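Local coordinates for protein putative branched-chain amino acid aminotransferase IlvE (Streptococcus mutans, PDB 4DQN) that probably catalyses the pyridoxal-phosphate-dependent transfer of amino groups between leucine, isoleucine or valine and 2-oxoglutarate, at residues 9-17 and 155-163. Numbering follows the deposited sequence.
Sequences LDWKNLGFE and MPVGNYFKG
The backbone of Gly158 donates one nearly straight hydrogen bond to the N-terminal loop, from Gly158 N to Gly15 O at 2.7 Å with 169° at the hydrogen, just where strand 147-157 of the antiparallel sheet in this class-IV aminotransferase ends. It illustrates how an irregular segment can be fastened to a sheet without pairing as a strand: one direct bond, one water and a run of apolar contacts. While Gly15 O takes the N-H, Leu14 O lies against the alpha carbon in a CA-H...O contact, 3.4 Å from Gly158 CA; the missing side chain makes room for Leu14 O alone. A water joins the two segments, accepting from Glu17 N and lying within hydrogen-bonding distance of Pro156 O (2.8 Å) and, more weakly, of Gly15 O.

Pro156 is the apolar centre. Leu14 has CG anti to its carbonyl carbon (chi1 -63°), and its CD1 reaches Pro156 CB at 3.5 Å, a tight carbon pair. Leu9 CD1 crosses to Pro156 CG at about a right angle, while the Trp11 ring offers an edge, CZ3, to Pro156 CB; Pro119 and Pro120 also touch that indole. Further along the loop, Phe16 and Val157 lie side by side and point the same way, Phe16 CD2 standing 3.6 Å from Val157 CG1. Tyr128 of the adjoining strand 126-136 meets the Phe16 ring edge-to-face, and Ile140 of the second subunit packs on both Phe16 and Met155. Phe16 lies about 9 Å, side chain to side chain, from Lys188, the predicted cofactor-binding lysine, which carries no cofactor attached in this structure. At the exposed margin two lysine chains cross obliquely, leaving Lys12 NZ 3.2 Å from Lys162 NZ, two like-charged donors with no hydrogen bond between them.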
ATOM      1  N   LEU A   9     -14.549 -18.406 -26.986  1.00 41.05           N
ATOM      2  CA  LEU A   9     -13.483 -17.422 -26.848  1.00 42.78           C
ATOM      3  C   LEU A   9     -12.182 -17.970 -27.442  1.00 42.06           C
ATOM      4  O   LEU A   9     -12.040 -19.185 -27.613  1.00 42.80           O
ATOM      5  CB  LEU A   9     -13.294 -17.081 -25.370  1.00 38.84           C
ATOM      6  CG  LEU A   9     -14.404 -16.340 -24.634  1.00 43.01           C
ATOM      7  CD1 LEU A   9     -14.054 -16.139 -23.159  1.00 40.45           C
ATOM      8  CD2 LEU A   9     -14.642 -15.014 -25.322  1.00 43.14           C
ATOM      9  N   ASP A  10     -11.243 -17.083 -27.761  1.00 42.77           N
ATOM     10  CA  ASP A  10      -9.945 -17.491 -28.301  1.00 43.96           C
ATOM     11  C   ASP A  10      -9.075 -18.082 -27.189  1.00 43.84           C
ATOM     12  O   ASP A  10      -8.053 -17.499 -26.818  1.00 43.47           O
ATOM     13  CB  ASP A  10      -9.249 -16.291 -28.947  1.00 46.65           C
ATOM     14  CG  ASP A  10      -8.079 -16.691 -29.825  1.00 50.37           C
ATOM     15  OD1 ASP A  10      -7.916 -17.906 -30.078  1.00 49.20           O
ATOM     16  OD2 ASP A  10      -7.334 -15.787 -30.273  1.00 52.47           O
ATOM     17  N   TRP A  11      -9.482 -19.249 -26.684  1.00 40.48           N
ATOM     18  CA  TRP A  11      -8.930 -19.847 -25.458  1.00 38.23           C
ATOM     19  C   TRP A  11      -7.417 -19.874 -25.339  1.00 43.60           C
ATOM     20  O   TRP A  11      -6.858 -19.495 -24.302  1.00 42.96           O
ATOM     21  CB  TRP A  11      -9.474 -21.255 -25.256  1.00 38.54           C
ATOM     22  CG  TRP A  11     -10.969 -21.349 -25.250  1.00 37.79           C
ATOM     23  CD1 TRP A  11     -11.754 -21.962 -26.185  1.00 36.01           C
ATOM     24  CD2 TRP A  11     -11.863 -20.822 -24.257  1.00 34.12           C
ATOM     25  NE1 TRP A  11     -13.079 -21.854 -25.832  1.00 37.66           N
ATOM     26  CE2 TRP A  11     -13.173 -21.158 -24.654  1.00 37.29           C
ATOM     27  CE3 TRP A  11     -11.679 -20.104 -23.070  1.00 34.14           C
ATOM     28  CZ2 TRP A  11     -14.299 -20.801 -23.903  1.00 35.92           C
ATOM     29  CZ3 TRP A  11     -12.800 -19.753 -22.320  1.00 32.43           C
ATOM     30  CH2 TRP A  11     -14.091 -20.100 -22.740  1.00 36.02           C
ATOM     31  N   LYS A  12      -6.748 -20.329 -26.391  1.00 43.66           N
ATOM     32  CA  LYS A  12      -5.295 -20.432 -26.352  1.00 48.64           C
ATOM     33  C   LYS A  12      -4.607 -19.060 -26.344  1.00 48.94           C
ATOM     34  O   LYS A  12      -3.474 -18.934 -25.880  1.00 53.79           O
ATOM     35  CB  LYS A  12      -4.784 -21.301 -27.506  1.00 49.94           C
ATOM     36  CG  LYS A  12      -4.899 -22.800 -27.231  1.00 50.51           C
ATOM     37  CD  LYS A  12      -4.439 -23.624 -28.425  1.00 54.45           C
ATOM     38  CE  LYS A  12      -3.117 -23.104 -28.971  1.00 63.24           C
ATOM     39  NZ  LYS A  12      -2.703 -23.768 -30.249  1.00 61.09           N
ATOM     40  N   ASN A  13      -5.292 -18.034 -26.837  1.00 42.72           N
ATOM     41  CA  ASN A  13      -4.663 -16.720 -26.963  1.00 47.66           C
ATOM     42  C   ASN A  13      -5.177 -15.666 -25.985  1.00 47.63           C
ATOM     43  O   ASN A  13      -4.902 -14.475 -26.130  1.00 42.66           O
ATOM     44  CB  ASN A  13      -4.723 -16.240 -28.410  1.00 48.78           C
ATOM     45  CG  ASN A  13      -4.139 -17.262 -29.367  1.00 53.48           C
ATOM     46  OD1 ASN A  13      -3.093 -17.859 -29.087  1.00 48.78           O
ATOM     47  ND2 ASN A  13      -4.828 -17.502 -30.479  1.00 55.42           N
ATOM     48  N   LEU A  14      -5.915 -16.115 -24.974  1.00 41.76           N
ATOM     49  CA  LEU A  14      -6.140 -15.278 -23.817  1.00 43.06           C
ATOM     50  C   LEU A  14      -4.756 -15.084 -23.265  1.00 44.46           C
ATOM     51  O   LEU A  14      -3.886 -15.953 -23.409  1.00 55.89           O
ATOM     52  CB  LEU A  14      -6.971 -16.003 -22.769  1.00 37.11           C
ATOM     53  CG  LEU A  14      -8.373 -16.373 -23.216  1.00 40.76           C
ATOM     54  CD1 LEU A  14      -9.097 -17.046 -22.089  1.00 41.05           C
ATOM     55  CD2 LEU A  14      -9.129 -15.137 -23.693  1.00 44.83           C
ATOM     56  N   GLY A  15      -4.528 -13.947 -22.651  1.00 40.45           N
ATOM     57  CA  GLY A  15      -3.307 -13.800 -21.903  1.00 41.91           C
ATOM     58  C   GLY A  15      -3.743 -13.872 -20.466  1.00 39.52           C
ATOM     59  O   GLY A  15      -4.516 -14.761 -20.070  1.00 31.29           O
ATOM     60  N   PHE A  16      -3.271 -12.906 -19.695  1.00 36.12           N
ATOM     61  CA  PHE A  16      -3.671 -12.762 -18.319  1.00 31.00           C
ATOM     62  C   PHE A  16      -4.151 -11.321 -18.205  1.00 36.42           C
ATOM     63  O   PHE A  16      -3.341 -10.400 -18.115  1.00 35.30           O
ATOM     64  CB  PHE A  16      -2.467 -13.011 -17.420  1.00 33.54           C
ATOM     65  CG  PHE A  16      -2.815 -13.192 -15.967  1.00 34.84           C
ATOM     66  CD1 PHE A  16      -2.761 -12.111 -15.091  1.00 35.92           C
ATOM     67  CD2 PHE A  16      -3.172 -14.445 -15.477  1.00 33.60           C
ATOM     68  CE1 PHE A  16      -3.071 -12.261 -13.749  1.00 37.16           C
ATOM     69  CE2 PHE A  16      -3.484 -14.617 -14.123  1.00 36.30           C
ATOM     70  CZ  PHE A  16      -3.437 -13.514 -13.259  1.00 35.23           C
ATOM     71  N   GLU A  17      -5.464 -11.124 -18.255  1.00 32.55           N
ATOM     72  CA  GLU A  17      -6.026  -9.777 -18.170  1.00 34.97           C
ATOM     73  C   GLU A  17      -7.474  -9.823 -17.684  1.00 32.95           C
ATOM     74  O   GLU A  17      -8.099 -10.882 -17.666  1.00 27.67           O
ATOM     75  CB  GLU A  17      -5.962  -9.086 -19.526  1.00 33.83           C
ATOM     76  CG  GLU A  17      -6.962  -9.610 -20.525  1.00 34.68           C
ATOM     77  CD  GLU A  17      -6.835  -8.938 -21.885  1.00 42.61           C
ATOM     78  OE1 GLU A  17      -7.415  -9.466 -22.860  1.00 42.62           O
ATOM     79  OE2 GLU A  17      -6.162  -7.888 -21.978  1.00 44.14           O
ATOM     80  N   MET A 155     -12.141 -14.396 -14.393  1.00 25.50           N
ATOM     81  CA  MET A 155     -11.832 -14.139 -15.791  1.00 28.73           C
ATOM     82  C   MET A 155     -11.040 -15.315 -16.337  1.00 27.34           C
ATOM     83  O   MET A 155     -10.202 -15.895 -15.640  1.00 28.28           O
ATOM     84  CB  MET A 155     -11.026 -12.843 -15.953  1.00 27.40           C
ATOM     85  CG  MET A 155      -9.651 -12.885 -15.301  1.00 25.84           C
ATOM     86  SD  MET A 155      -9.338 -11.456 -14.242  1.00 30.27           S
ATOM     87  CE  MET A 155     -10.464 -11.799 -12.877  1.00 25.64           C
ATOM     88  N   PRO A 156     -11.319 -15.692 -17.589  1.00 26.40           N
ATOM     89  CA  PRO A 156     -10.530 -16.776 -18.176  1.00 27.46           C
ATOM     90  C   PRO A 156      -9.120 -16.276 -18.516  1.00 30.32           C
ATOM     91  O   PRO A 156      -8.981 -15.152 -19.015  1.00 31.23           O
ATOM     92  CB  PRO A 156     -11.322 -17.122 -19.439  1.00 28.45           C
ATOM     93  CG  PRO A 156     -12.008 -15.834 -19.822  1.00 32.81           C
ATOM     94  CD  PRO A 156     -12.367 -15.190 -18.496  1.00 29.01           C
ATOM     95  N   VAL A 157      -8.088 -17.065 -18.218  1.00 30.51           N
ATOM     96  CA  VAL A 157      -6.722 -16.653 -18.558  1.00 30.05           C
ATOM     97  C   VAL A 157      -6.032 -17.754 -19.358  1.00 34.81           C
ATOM     98  O   VAL A 157      -6.387 -18.919 -19.229  1.00 33.97           O
ATOM     99  CB  VAL A 157      -5.886 -16.281 -17.301  1.00 31.28           C
ATOM    100  CG1 VAL A 157      -6.536 -15.106 -16.554  1.00 28.07           C
ATOM    101  CG2 VAL A 157      -5.712 -17.474 -16.365  1.00 30.50           C
ATOM    102  N   GLY A 158      -5.058 -17.388 -20.186  1.00 39.10           N
ATOM    103  CA  GLY A 158      -4.436 -18.354 -21.075  1.00 41.24           C
ATOM    104  C   GLY A 158      -3.332 -19.148 -20.408  1.00 45.41           C
ATOM    105  O   GLY A 158      -2.919 -18.822 -19.286  1.00 41.29           O
ATOM    106  N   ASN A 159      -2.860 -20.185 -21.110  1.00 51.78           N
ATOM    107  CA  ASN A 159      -1.745 -21.032 -20.670  1.00 52.21           C
ATOM    108  C   ASN A 159      -0.499 -20.213 -20.355  1.00 56.36           C
ATOM    109  O   ASN A 159       0.131 -20.412 -19.312  1.00 64.88           O
ATOM    110  CB  ASN A 159      -1.416 -22.084 -21.751  1.00 55.52           C
ATOM    111  CG  ASN A 159      -0.368 -23.120 -21.300  1.00 56.63           C
ATOM    112  OD1 ASN A 159       0.570 -22.811 -20.560  1.00 59.77           O
ATOM    113  ND2 ASN A 159      -0.525 -24.355 -21.772  1.00 55.40           N
ATOM    114  N   TYR A 160      -0.158 -19.313 -21.273  1.00 59.94           N
ATOM    115  CA  TYR A 160       1.072 -18.516 -21.223  1.00 62.04           C
ATOM    116  C   TYR A 160       2.290 -19.326 -21.679  1.00 61.76           C
ATOM    117  O   TYR A 160       3.241 -18.770 -22.228  1.00 67.06           O
ATOM    118  CB  TYR A 160       1.278 -17.842 -19.853  1.00 64.17           C
ATOM    119  CG  TYR A 160       2.609 -17.132 -19.681  1.00 72.79           C
ATOM    120  CD1 TYR A 160       3.074 -16.227 -20.640  1.00 65.40           C
ATOM    121  CD2 TYR A 160       3.392 -17.348 -18.545  1.00 67.89           C
ATOM    122  CE1 TYR A 160       4.293 -15.575 -20.484  1.00 65.26           C
ATOM    123  CE2 TYR A 160       4.608 -16.693 -18.379  1.00 69.69           C
ATOM    124  CZ  TYR A 160       5.051 -15.811 -19.350  1.00 66.71           C
ATOM    125  OH  TYR A 160       6.254 -15.165 -19.179  1.00 63.25           O
ATOM    126  N   PHE A 161       2.252 -20.639 -21.472  1.00 66.72           N
ATOM    127  CA  PHE A 161       3.257 -21.522 -22.064  1.00 64.50           C
ATOM    128  C   PHE A 161       2.660 -22.439 -23.132  1.00 67.05           C
ATOM    129  O   PHE A 161       2.741 -23.674 -23.055  1.00 65.53           O
ATOM    130  CB  PHE A 161       4.054 -22.285 -21.000  1.00 60.99           C
ATOM    131  CG  PHE A 161       5.105 -21.444 -20.343  1.00 57.27           C
ATOM    132  CD1 PHE A 161       5.952 -20.660 -21.116  1.00 54.36           C
ATOM    133  CD2 PHE A 161       5.212 -21.387 -18.963  1.00 54.98           C
ATOM    134  CE1 PHE A 161       6.913 -19.856 -20.529  1.00 56.13           C
ATOM    135  CE2 PHE A 161       6.169 -20.584 -18.361  1.00 52.79           C
ATOM    136  CZ  PHE A 161       7.021 -19.815 -19.142  1.00 52.73           C
ATOM    137  N   LYS A 162       2.045 -21.798 -24.124  1.00 68.94           N
ATOM    138  CA  LYS A 162       1.697 -22.461 -25.368  1.00 72.84           C
ATOM    139  C   LYS A 162       2.916 -22.359 -26.288  1.00 71.39           C
ATOM    140  O   LYS A 162       3.285 -21.275 -26.754  1.00 72.38           O
ATOM    141  CB  LYS A 162       0.446 -21.839 -26.001  1.00 69.78           C
ATOM    142  CG  LYS A 162      -0.079 -22.624 -27.199  1.00 73.45           C
ATOM    143  CD  LYS A 162       0.208 -24.121 -27.046  1.00 70.01           C
ATOM    144  CE  LYS A 162       0.087 -24.852 -28.371  1.00 68.84           C
ATOM    145  NZ  LYS A 162      -1.066 -25.804 -28.373  1.00 69.50           N
ATOM    146  N   GLY A 163       3.537 -23.507 -26.529  1.00 69.34           N
ATOM    147  CA  GLY A 163       4.837 -23.570 -27.165  1.00 68.52           C
ATOM    148  C   GLY A 163       5.787 -24.288 -26.225  1.00 66.16           C
ATOM    149  O   GLY A 163       6.961 -24.491 -26.537  1.00 67.01           O
TER
HETATM  150  O   HOH W   1      -7.237 -13.154 -19.937  1.00 32.25           O